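Local coordinates for arginyl-tRNA synthetase, putative (Plasmodium falciparum, PDB 5JLD), which probably joins L-arginine to its cognate tRNA at the expense of ATP, as a class I aminoacyl-tRNA synthetase of the malaria parasite, at residues V149-I157 with M376-L384; K449-R457 with N532-Y543. All coordinates share one frame; numbering follows the deposited sequence.

Contact 1 (V149-I157 with M376-L384)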
loop_
_atom_site.group_PDB
_atom_site.type_symbol
_atom_site.label_atom_id
_atom_site.label_comp_id
_atom_site.label_asym_id
_atom_site.label_seq_id
_atom_site.Cartn_x
_atom_site.Cartn_y
_atom_site.Cartn_z
ATOM N N VAL A 149 17.137 4.074 5.808
ATOM C CA VAL A 149 16.428 3.715 4.587
ATOM C C VAL A 149 15.276 2.725 4.825
ATOM O O VAL A 149 14.265 2.763 4.117
ATOM C CB VAL A 149 17.422 3.152 3.537
ATOM C CG1 VAL A 149 17.978 1.803 3.967
ATOM C CG2 VAL A 149 16.759 3.060 2.186
ATOM N N GLY A 150 15.401 1.871 5.839
ATOM C CA GLY A 150 14.293 1.010 6.229
ATOM C C GLY A 150 13.076 1.806 6.685
ATOM O O GLY A 150 11.946 1.509 6.294
ATOM N N HIS A 151 13.310 2.826 7.516
ATOM C CA HIS A 151 12.246 3.733 7.941
ATOM C C HIS A 151 11.603 4.396 6.728
ATOM O O HIS A 151 10.388 4.579 6.679
ATOM C CB HIS A 151 12.784 4.817 8.890
ATOM C CG HIS A 151 13.256 4.293 10.209
ATOM N ND1 HIS A 151 14.408 4.746 10.818
ATOM C CD2 HIS A 151 12.720 3.375 11.048
ATOM C CE1 HIS A 151 14.566 4.123 11.973
ATOM N NE2 HIS A 151 13.562 3.283 12.134
ATOM N N LEU A 152 12.436 4.772 5.764
ATOM C CA LEU A 152 11.957 5.405 4.539
ATOM C C LEU A 152 11.014 4.476 3.788
ATOM O O LEU A 152 9.900 4.857 3.421
ATOM C CB LEU A 152 13.126 5.792 3.638
ATOM C CG LEU A 152 12.747 6.420 2.297
ATOM C CD1 LEU A 152 12.021 7.741 2.495
ATOM C CD2 LEU A 152 13.965 6.601 1.429
ATOM N N ARG A 153 11.473 3.251 3.561
ATOM C CA ARG A 153 10.658 2.249 2.885
ATOM C C ARG A 153 9.326 2.032 3.603
ATOM O O ARG A 153 8.269 2.002 2.972
ATOM C CB ARG A 153 11.413 0.927 2.786
ATOM C CG ARG A 153 10.649 -0.128 1.989
ATOM C CD ARG A 153 11.581 -1.222 1.467
ATOM N NE ARG A 153 11.017 -1.883 0.297
ATOM C CZ ARG A 153 11.519 -2.979 -0.260
ATOM N NH1 ARG A 153 12.596 -3.550 0.263
ATOM N NH2 ARG A 153 10.935 -3.505 -1.337
ATOM N N SER A 154 9.384 1.896 4.930
ATOM C CA SER A 154 8.169 1.698 5.711
ATOM C C SER A 154 7.221 2.881 5.539
ATOM O O SER A 154 5.992 2.724 5.479
ATOM C CB SER A 154 8.506 1.505 7.197
ATOM O OG SER A 154 7.320 1.390 7.955
ATOM N N THR A 155 7.814 4.065 5.459
ATOM C CA THR A 155 7.073 5.313 5.354
ATOM C C THR A 155 6.326 5.352 4.022
ATOM O O THR A 155 5.114 5.621 3.983
ATOM C CB THR A 155 8.026 6.526 5.498
ATOM O OG1 THR A 155 8.697 6.444 6.760
ATOM C CG2 THR A 155 7.286 7.857 5.418
ATOM N N ILE A 156 7.047 5.020 2.947
ATOM C CA ILE A 156 6.517 5.005 1.573
ATOM C C ILE A 156 5.407 3.966 1.348
ATOM O O ILE A 156 4.292 4.277 0.833
ATOM C CB ILE A 156 7.671 4.759 0.583
ATOM C CG1 ILE A 156 8.651 5.936 0.658
ATOM C CG2 ILE A 156 7.146 4.570 -0.832
ATOM C CD1 ILE A 156 9.973 5.721 -0.054
ATOM N N ILE A 157 5.703 2.732 1.746
ATOM C CA ILE A 157 4.705 1.661 1.670
ATOM C C ILE A 157 3.442 2.004 2.478
ATOM O O ILE A 157 2.301 1.961 1.960
ATOM C CB ILE A 157 5.300 0.336 2.180
ATOM C CG1 ILE A 157 6.435 -0.136 1.247
ATOM C CG2 ILE A 157 4.209 -0.700 2.345
ATOM C CD1 ILE A 157 7.062 -1.454 1.672
ATOM N N MET A 376 -2.871 -7.704 10.105
ATOM C CA MET A 376 -2.005 -7.968 8.982
ATOM C C MET A 376 -0.604 -7.487 9.260
ATOM O O MET A 376 -0.385 -6.379 9.746
ATOM C CB MET A 376 -2.536 -7.299 7.711
ATOM C CG MET A 376 -4.048 -7.362 7.519
ATOM S SD MET A 376 -4.589 -6.794 5.875
ATOM C CE MET A 376 -4.042 -8.174 4.874
ATOM N N HIS A 377 0.354 -8.336 8.950
ATOM C CA HIS A 377 1.724 -7.903 8.910
ATOM C C HIS A 377 2.124 -7.697 7.456
ATOM O O HIS A 377 1.981 -8.607 6.651
ATOM C CB HIS A 377 2.630 -8.922 9.578
ATOM C CG HIS A 377 4.066 -8.508 9.596
ATOM N ND1 HIS A 377 4.983 -8.971 8.677
ATOM C CD2 HIS A 377 4.737 -7.658 10.404
ATOM C CE1 HIS A 377 6.161 -8.434 8.928
ATOM N NE2 HIS A 377 6.045 -7.635 9.974
ATOM N N VAL A 378 2.612 -6.500 7.137
ATOM C CA VAL A 378 3.130 -6.159 5.817
ATOM C C VAL A 378 4.648 -5.976 5.909
ATOM O O VAL A 378 5.145 -4.913 6.319
ATOM C CB VAL A 378 2.485 -4.859 5.256
ATOM C CG1 VAL A 378 3.125 -4.465 3.939
ATOM C CG2 VAL A 378 0.966 -5.005 5.102
ATOM N N GLY A 379 5.382 -7.020 5.517
ATOM C CA GLY A 379 6.823 -7.045 5.667
ATOM C C GLY A 379 7.546 -6.433 4.494
ATOM O O GLY A 379 7.034 -6.465 3.377
ATOM N N PHE A 380 8.730 -5.868 4.721
ATOM C CA PHE A 380 9.543 -5.447 3.573
ATOM C C PHE A 380 10.998 -5.867 3.748
ATOM O O PHE A 380 11.472 -6.049 4.870
ATOM C CB PHE A 380 9.455 -3.929 3.337
ATOM C CG PHE A 380 9.862 -3.098 4.534
ATOM C CD1 PHE A 380 11.207 -2.893 4.839
ATOM C CD2 PHE A 380 8.901 -2.522 5.353
ATOM C CE1 PHE A 380 11.584 -2.136 5.945
ATOM C CE2 PHE A 380 9.277 -1.760 6.456
ATOM C CZ PHE A 380 10.622 -1.571 6.753
ATOM N N GLY A 381 11.702 -6.009 2.629
ATOM C CA GLY A 381 13.103 -6.389 2.646
ATOM C C GLY A 381 14.078 -5.238 2.797
ATOM O O GLY A 381 13.691 -4.075 2.939
ATOM N N PHE A 382 15.362 -5.574 2.771
ATOM C CA PHE A 382 16.430 -4.595 2.899
ATOM C C PHE A 382 16.655 -3.780 1.631
ATOM O O PHE A 382 16.583 -4.303 0.521
ATOM C CB PHE A 382 17.731 -5.299 3.273
ATOM C CG PHE A 382 17.627 -6.115 4.519
ATOM C CD1 PHE A 382 17.826 -5.538 5.760
ATOM C CD2 PHE A 382 17.289 -7.454 4.453
ATOM C CE1 PHE A 382 17.721 -6.292 6.912
ATOM C CE2 PHE A 382 17.177 -8.212 5.604
ATOM C CZ PHE A 382 17.394 -7.628 6.835
ATOM N N VAL A 383 16.940 -2.497 1.810
ATOM C CA VAL A 383 17.480 -1.685 0.736
ATOM C C VAL A 383 19.002 -1.755 0.826
ATOM O O VAL A 383 19.562 -1.552 1.902
ATOM C CB VAL A 383 17.008 -0.236 0.837
ATOM C CG1 VAL A 383 17.497 0.569 -0.361
ATOM C CG2 VAL A 383 15.489 -0.198 0.950
ATOM N N LEU A 384 19.677 -2.059 -0.280
ATOM C CA LEU A 384 21.127 -2.242 -0.208
ATOM C C LEU A 384 21.867 -1.209 -1.053
ATOM O O LEU A 384 22.525 -0.315 -0.519
ATOM C CB LEU A 384 21.525 -3.662 -0.640
ATOM C CG LEU A 384 20.967 -4.268 -1.933
ATOM C CD1 LEU A 384 21.920 -4.026 -3.125
ATOM C CD2 LEU A 384 20.634 -5.748 -1.768
#
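Phe380 packs against the first turns of helix 149-157, which begins inside the HVGH sequence, the HIGH signature of the class I synthetase Rossmann fold; the phenylalanine ends strand 374-380 at the border of the parallel sheet. With CG set between its backbone N and carbonyl carbon (chi1 57°), the ring is directed at the helix. Ring atom CZ comes within 3.4 Å of Gly150 O, and CE2 is as close to Ser154 CB, while Arg153 CG lies over one face in a CH-pi contact, 4.3 Å from the centroid. Arg153 then runs on past the ring in the opposite direction, extended from CG to NE, and its guanidinium lies 37° from the ring plane. NH1 gives a weak, bent bond to Gly381 O; Ser459 O also accepts from NH1. Ser154 OG accepts a hydrogen bond from the backbone N of Ser139. One helical turn on, Ile157 CD1 packs 3.8 Å from Phe380 CB and its CG2 faces Val378 CG1. At the other end, where the chain has left the strand, Val149 CG2 sits 3.6 Å from both CB and CG1 of Val383.

Contact 2 (K449-R457 with N532-Y543)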
loop_
_atom_site.group_PDB
_atom_site.type_symbol
_atom_site.label_atom_id
_atom_site.label_comp_id
_atom_site.label_asym_id
_atom_site.label_seq_id
_atom_site.Cartn_x
_atom_site.Cartn_y
_atom_site.Cartn_z
ATOM N N LYS A 449 9.835 7.002 -4.782
ATOM C CA LYS A 449 8.630 6.286 -4.348
ATOM C C LYS A 449 8.273 5.167 -5.312
ATOM O O LYS A 449 8.013 4.038 -4.871
ATOM C CB LYS A 449 7.439 7.239 -4.178
ATOM C CG LYS A 449 7.592 8.213 -2.999
ATOM C CD LYS A 449 6.301 8.953 -2.729
ATOM C CE LYS A 449 6.452 10.030 -1.645
ATOM N NZ LYS A 449 5.104 10.624 -1.357
ATOM N N TYR A 450 8.254 5.474 -6.615
ATOM C CA TYR A 450 7.924 4.452 -7.618
ATOM C C TYR A 450 8.924 3.309 -7.620
ATOM O O TYR A 450 8.532 2.141 -7.638
ATOM C CB TYR A 450 7.857 5.026 -9.043
ATOM C CG TYR A 450 7.481 3.955 -10.047
ATOM C CD1 TYR A 450 6.154 3.548 -10.187
ATOM C CD2 TYR A 450 8.447 3.336 -10.841
ATOM C CE1 TYR A 450 5.794 2.567 -11.084
ATOM C CE2 TYR A 450 8.099 2.347 -11.752
ATOM C CZ TYR A 450 6.769 1.970 -11.872
ATOM O OH TYR A 450 6.403 0.990 -12.762
ATOM N N PHE A 451 10.212 3.646 -7.593
ATOM C CA PHE A 451 11.240 2.625 -7.704
ATOM C C PHE A 451 11.130 1.698 -6.520
ATOM O O PHE A 451 11.351 0.499 -6.657
ATOM C CB PHE A 451 12.644 3.219 -7.779
ATOM C CG PHE A 451 13.670 2.274 -8.358
ATOM C CD1 PHE A 451 13.716 2.023 -9.728
ATOM C CD2 PHE A 451 14.590 1.632 -7.535
ATOM C CE1 PHE A 451 14.672 1.154 -10.271
ATOM C CE2 PHE A 451 15.546 0.766 -8.065
ATOM C CZ PHE A 451 15.587 0.524 -9.436
ATOM N N ASP A 452 10.769 2.232 -5.358
ATOM C CA ASP A 452 10.577 1.316 -4.242
ATOM C C ASP A 452 9.293 0.483 -4.395
ATOM O O ASP A 452 9.320 -0.739 -4.272
ATOM C CB ASP A 452 10.550 2.065 -2.911
ATOM C CG ASP A 452 10.672 1.124 -1.726
ATOM O OD1 ASP A 452 9.706 0.346 -1.493
ATOM O OD2 ASP A 452 11.740 1.158 -1.045
ATOM N N LEU A 453 8.169 1.140 -4.652
ATOM C CA LEU A 453 6.888 0.434 -4.624
ATOM C C LEU A 453 6.726 -0.559 -5.777
ATOM O O LEU A 453 5.918 -1.471 -5.674
ATOM C CB LEU A 453 5.717 1.429 -4.620
ATOM C CG LEU A 453 5.619 2.289 -3.345
ATOM C CD1 LEU A 453 4.355 3.148 -3.343
ATOM C CD2 LEU A 453 5.677 1.416 -2.085
ATOM N N LYS A 454 7.500 -0.414 -6.854
ATOM C CA LYS A 454 7.387 -1.359 -7.969
ATOM C C LYS A 454 8.006 -2.716 -7.606
ATOM O O LYS A 454 7.672 -3.730 -8.205
ATOM C CB LYS A 454 8.036 -0.800 -9.237
ATOM C CG LYS A 454 9.561 -0.866 -9.240
ATOM C CD LYS A 454 10.108 -0.608 -10.624
ATOM C CE LYS A 454 11.608 -0.845 -10.684
ATOM N NZ LYS A 454 12.095 -0.820 -12.086
ATOM N N GLN A 455 8.900 -2.730 -6.621
ATOM C CA GLN A 455 9.503 -3.975 -6.136
ATOM C C GLN A 455 8.498 -4.748 -5.295
ATOM O O GLN A 455 7.724 -4.138 -4.557
ATOM C CB GLN A 455 10.749 -3.696 -5.280
ATOM C CG GLN A 455 11.565 -2.466 -5.665
ATOM C CD GLN A 455 12.478 -2.712 -6.855
ATOM O OE1 GLN A 455 12.751 -3.859 -7.209
ATOM N NE2 GLN A 455 12.964 -1.635 -7.470
ATOM N N HIS A 456 8.512 -6.075 -5.384
ATOM C CA HIS A 456 7.829 -6.877 -4.374
ATOM C C HIS A 456 8.358 -6.407 -3.005
ATOM O O HIS A 456 9.573 -6.304 -2.812
ATOM C CB HIS A 456 8.082 -8.374 -4.582
ATOM C CG HIS A 456 7.187 -9.271 -3.776
ATOM N ND1 HIS A 456 7.178 -9.276 -2.392
ATOM C CD2 HIS A 456 6.299 -10.218 -4.161
ATOM C CE1 HIS A 456 6.310 -10.175 -1.965
ATOM N NE2 HIS A 456 5.765 -10.764 -3.017
ATOM N N ARG A 457 7.455 -6.093 -2.079
ATOM C CA ARG A 457 7.857 -5.471 -0.811
ATOM C C ARG A 457 8.823 -6.389 -0.066
ATOM O O ARG A 457 9.780 -5.925 0.551
ATOM C CB ARG A 457 6.623 -5.145 0.055
ATOM C CG ARG A 457 5.692 -6.336 0.241
ATOM C CD ARG A 457 4.593 -6.079 1.251
ATOM N NE ARG A 457 4.330 -7.268 2.065
ATOM C CZ ARG A 457 3.140 -7.847 2.183
ATOM N NH1 ARG A 457 2.093 -7.333 1.564
ATOM N NH2 ARG A 457 2.996 -8.926 2.942
ATOM N N ASN A 532 -3.902 -9.148 0.220
ATOM C CA ASN A 532 -2.494 -9.483 0.454
ATOM C C ASN A 532 -1.562 -8.275 0.620
ATOM O O ASN A 532 -0.371 -8.444 0.870
ATOM C CB ASN A 532 -1.974 -10.405 -0.685
ATOM C CG ASN A 532 -2.132 -9.798 -2.085
ATOM O OD1 ASN A 532 -2.075 -8.580 -2.275
ATOM N ND2 ASN A 532 -2.320 -10.665 -3.077
ATOM N N MET A 533 -2.100 -7.067 0.450
ATOM C CA MET A 533 -1.315 -5.835 0.609
ATOM C C MET A 533 -0.083 -5.765 -0.278
ATOM O O MET A 533 0.890 -5.117 0.083
ATOM C CB MET A 533 -0.881 -5.663 2.073
ATOM C CG MET A 533 -2.020 -5.285 3.012
ATOM S SD MET A 533 -2.754 -3.704 2.583
ATOM C CE MET A 533 -4.461 -4.095 2.966
ATOM N N LEU A 534 -0.114 -6.405 -1.446
ATOM C CA LEU A 534 1.018 -6.291 -2.360
ATOM C C LEU A 534 0.786 -5.127 -3.328
ATOM O O LEU A 534 0.172 -5.296 -4.396
ATOM C CB LEU A 534 1.250 -7.608 -3.112
ATOM C CG LEU A 534 1.449 -8.823 -2.198
ATOM C CD1 LEU A 534 1.417 -10.143 -2.986
ATOM C CD2 LEU A 534 2.741 -8.696 -1.405
ATOM N N VAL A 535 1.293 -3.948 -2.952
ATOM C CA VAL A 535 1.004 -2.720 -3.687
ATOM C C VAL A 535 1.820 -2.605 -4.972
ATOM O O VAL A 535 1.539 -1.732 -5.805
ATOM C CB VAL A 535 1.265 -1.452 -2.824
ATOM C CG1 VAL A 535 0.759 -1.647 -1.373
ATOM C CG2 VAL A 535 2.736 -1.110 -2.837
ATOM N N HIS A 536 2.843 -3.450 -5.136
ATOM C CA HIS A 536 3.596 -3.423 -6.393
ATOM C C HIS A 536 2.658 -3.779 -7.574
ATOM O O HIS A 536 2.831 -3.266 -8.688
ATOM C CB HIS A 536 4.825 -4.347 -6.348
ATOM C CG HIS A 536 4.511 -5.810 -6.404
ATOM N ND1 HIS A 536 4.284 -6.571 -5.269
ATOM C CD2 HIS A 536 4.425 -6.666 -7.449
ATOM C CE1 HIS A 536 4.053 -7.821 -5.620
ATOM N NE2 HIS A 536 4.137 -7.911 -6.938
ATOM N N LYS A 537 1.641 -4.603 -7.295
ATOM C CA LYS A 537 0.601 -4.909 -8.277
ATOM C C LYS A 537 -0.030 -3.639 -8.826
ATOM O O LYS A 537 -0.351 -3.576 -10.002
ATOM C CB LYS A 537 -0.461 -5.815 -7.666
ATOM C CG LYS A 537 -0.003 -7.253 -7.486
ATOM C CD LYS A 537 0.422 -7.816 -8.844
ATOM C CE LYS A 537 0.317 -9.333 -8.909
ATOM N NZ LYS A 537 0.699 -9.831 -10.260
ATOM N N LEU A 538 -0.165 -2.611 -7.985
ATOM C CA LEU A 538 -0.717 -1.334 -8.436
ATOM C C LEU A 538 0.297 -0.646 -9.362
ATOM O O LEU A 538 -0.055 -0.199 -10.455
ATOM C CB LEU A 538 -1.094 -0.442 -7.235
ATOM C CG LEU A 538 -1.622 0.981 -7.462
ATOM C CD1 LEU A 538 -2.762 0.993 -8.473
ATOM C CD2 LEU A 538 -2.080 1.613 -6.126
ATOM N N ALA A 539 1.564 -0.611 -8.953
ATOM C CA ALA A 539 2.603 0.011 -9.781
ATOM C C ALA A 539 2.659 -0.665 -11.165
ATOM O O ALA A 539 2.667 -0.011 -12.228
ATOM C CB ALA A 539 3.955 -0.080 -9.082
ATOM N N GLU A 540 2.686 -1.989 -11.125
ATOM C CA GLU A 540 2.618 -2.820 -12.317
ATOM C C GLU A 540 1.433 -2.376 -13.190
ATOM O O GLU A 540 1.585 -2.082 -14.379
ATOM C CB GLU A 540 2.417 -4.273 -11.918
ATOM C CG GLU A 540 3.593 -5.182 -11.918
ATOM C CD GLU A 540 3.115 -6.630 -11.920
ATOM O OE1 GLU A 540 2.140 -6.922 -12.660
ATOM O OE2 GLU A 540 3.683 -7.460 -11.179
ATOM N N TYR A 541 0.260 -2.298 -12.555
ATOM C CA TYR A 541 -0.971 -1.982 -13.256
ATOM C C TYR A 541 -0.753 -0.682 -13.987
ATOM O O TYR A 541 -1.083 -0.537 -15.185
ATOM C CB TYR A 541 -2.143 -1.865 -12.278
ATOM C CG TYR A 541 -3.403 -1.336 -12.916
ATOM C CD1 TYR A 541 -4.284 -2.197 -13.563
ATOM C CD2 TYR A 541 -3.707 0.022 -12.888
ATOM C CE1 TYR A 541 -5.439 -1.723 -14.151
ATOM C CE2 TYR A 541 -4.864 0.506 -13.484
ATOM C CZ TYR A 541 -5.725 -0.379 -14.116
ATOM O OH TYR A 541 -6.884 0.072 -14.712
ATOM N N MET A 542 -0.102 0.230 -13.271
ATOM C CA MET A 542 0.015 1.584 -13.751
ATOM C C MET A 542 0.925 1.554 -14.944
ATOM O O MET A 542 0.627 2.156 -15.977
ATOM C CB MET A 542 0.556 2.523 -12.664
ATOM C CG MET A 542 0.562 3.968 -13.116
ATOM S SD MET A 542 1.191 5.102 -11.863
ATOM C CE MET A 542 2.833 4.423 -11.617
ATOM N N TYR A 543 2.021 0.817 -14.796
ATOM C CA TYR A 543 2.981 0.676 -15.874
ATOM C C TYR A 543 2.238 0.102 -17.075
ATOM O O TYR A 543 2.363 0.607 -18.204
ATOM C CB TYR A 543 4.155 -0.225 -15.461
ATOM C CG TYR A 543 5.230 -0.354 -16.523
ATOM C CD1 TYR A 543 6.167 0.655 -16.712
ATOM C CD2 TYR A 543 5.308 -1.483 -17.333
ATOM C CE1 TYR A 543 7.148 0.555 -17.674
ATOM C CE2 TYR A 543 6.294 -1.598 -18.318
ATOM C CZ TYR A 543 7.209 -0.572 -18.481
ATOM O OH TYR A 543 8.192 -0.666 -19.434
HETATM O O HOH W 1 4.467 -5.032 -2.826
#
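Arg457 reaches from the loop after helix 436-453 to the turn between helices 522-532 and 536-556, a join between the catalytic domain and the DALR anticodon-binding domain. From CB, a chi1 of 52° tucks CG back over the backbone, 4.1 Å from Leu534 CD2. CD skirts that methyl and Met533 O, and the bend at chi3 carries the guanidinium to the turn. NE makes a weak bond to Gly379 O. CZ lies 3.7 Å from Leu534 CD2, which sits over one guanidinium face, 3.3 Å from NH1. At the edge NH1 donates to two carbonyls: to Asn532 O at 2.8 Å, in the plane of both groups, and, in a weak, more bent bond, to Met533 O. Both carbonyls belong to a turn where Met533 has positive phi and Asn532 OD1 accepts from Leu534 N, an Asx turn.

One face of the His536 ring receives His456 CA, 4.0 Å from the centroid, and the two imidazole planes stand 32° apart. A water in the plane of the His536 ring joins ND1 to the backbone N of His536 and of Arg457. Leu453 O lies 3.1 Å from His536 CA in a CA-H...O contact, and Leu453 CD2 meets Val535 CG2. Ala539 CB lies against Lys454 CA and Tyr450 CE1, and Met542 CE reaches the same CE1 at 3.5 Å; the hydroxyl of Tyr450 bonds to Asn474.

The segments 449-453 and 536-543 of their helices run at 116°, their axes 9.6 Å apart at closest approach. Leu453 also touches helix 149-167, Met542 rests on helix 564-584, and Met533 packs on strand 374-380.

From the N terminus, the chain enters helix 149-167, then crosses 218 residues, which supply three further strands of the parallel sheet, before strand 374-380 returns and contact 1 closes that long loop. Contact 2 opens later and closes a second one, of 74 residues with helix and no strand, so the two follow in series without nesting or crossing. Contact 1 ties the signature helix to the border strand; contact 2 fastens the catalytic domain to the anticodon-binding domain. Segment 449-457 touches both halves of contact 1: Arg457 O lies 2.8 Å from Gly381 N, a probable hydrogen bond, and Asp452 OD1 pairs with Arg153 NE in a salt bridge of 3.1 Å.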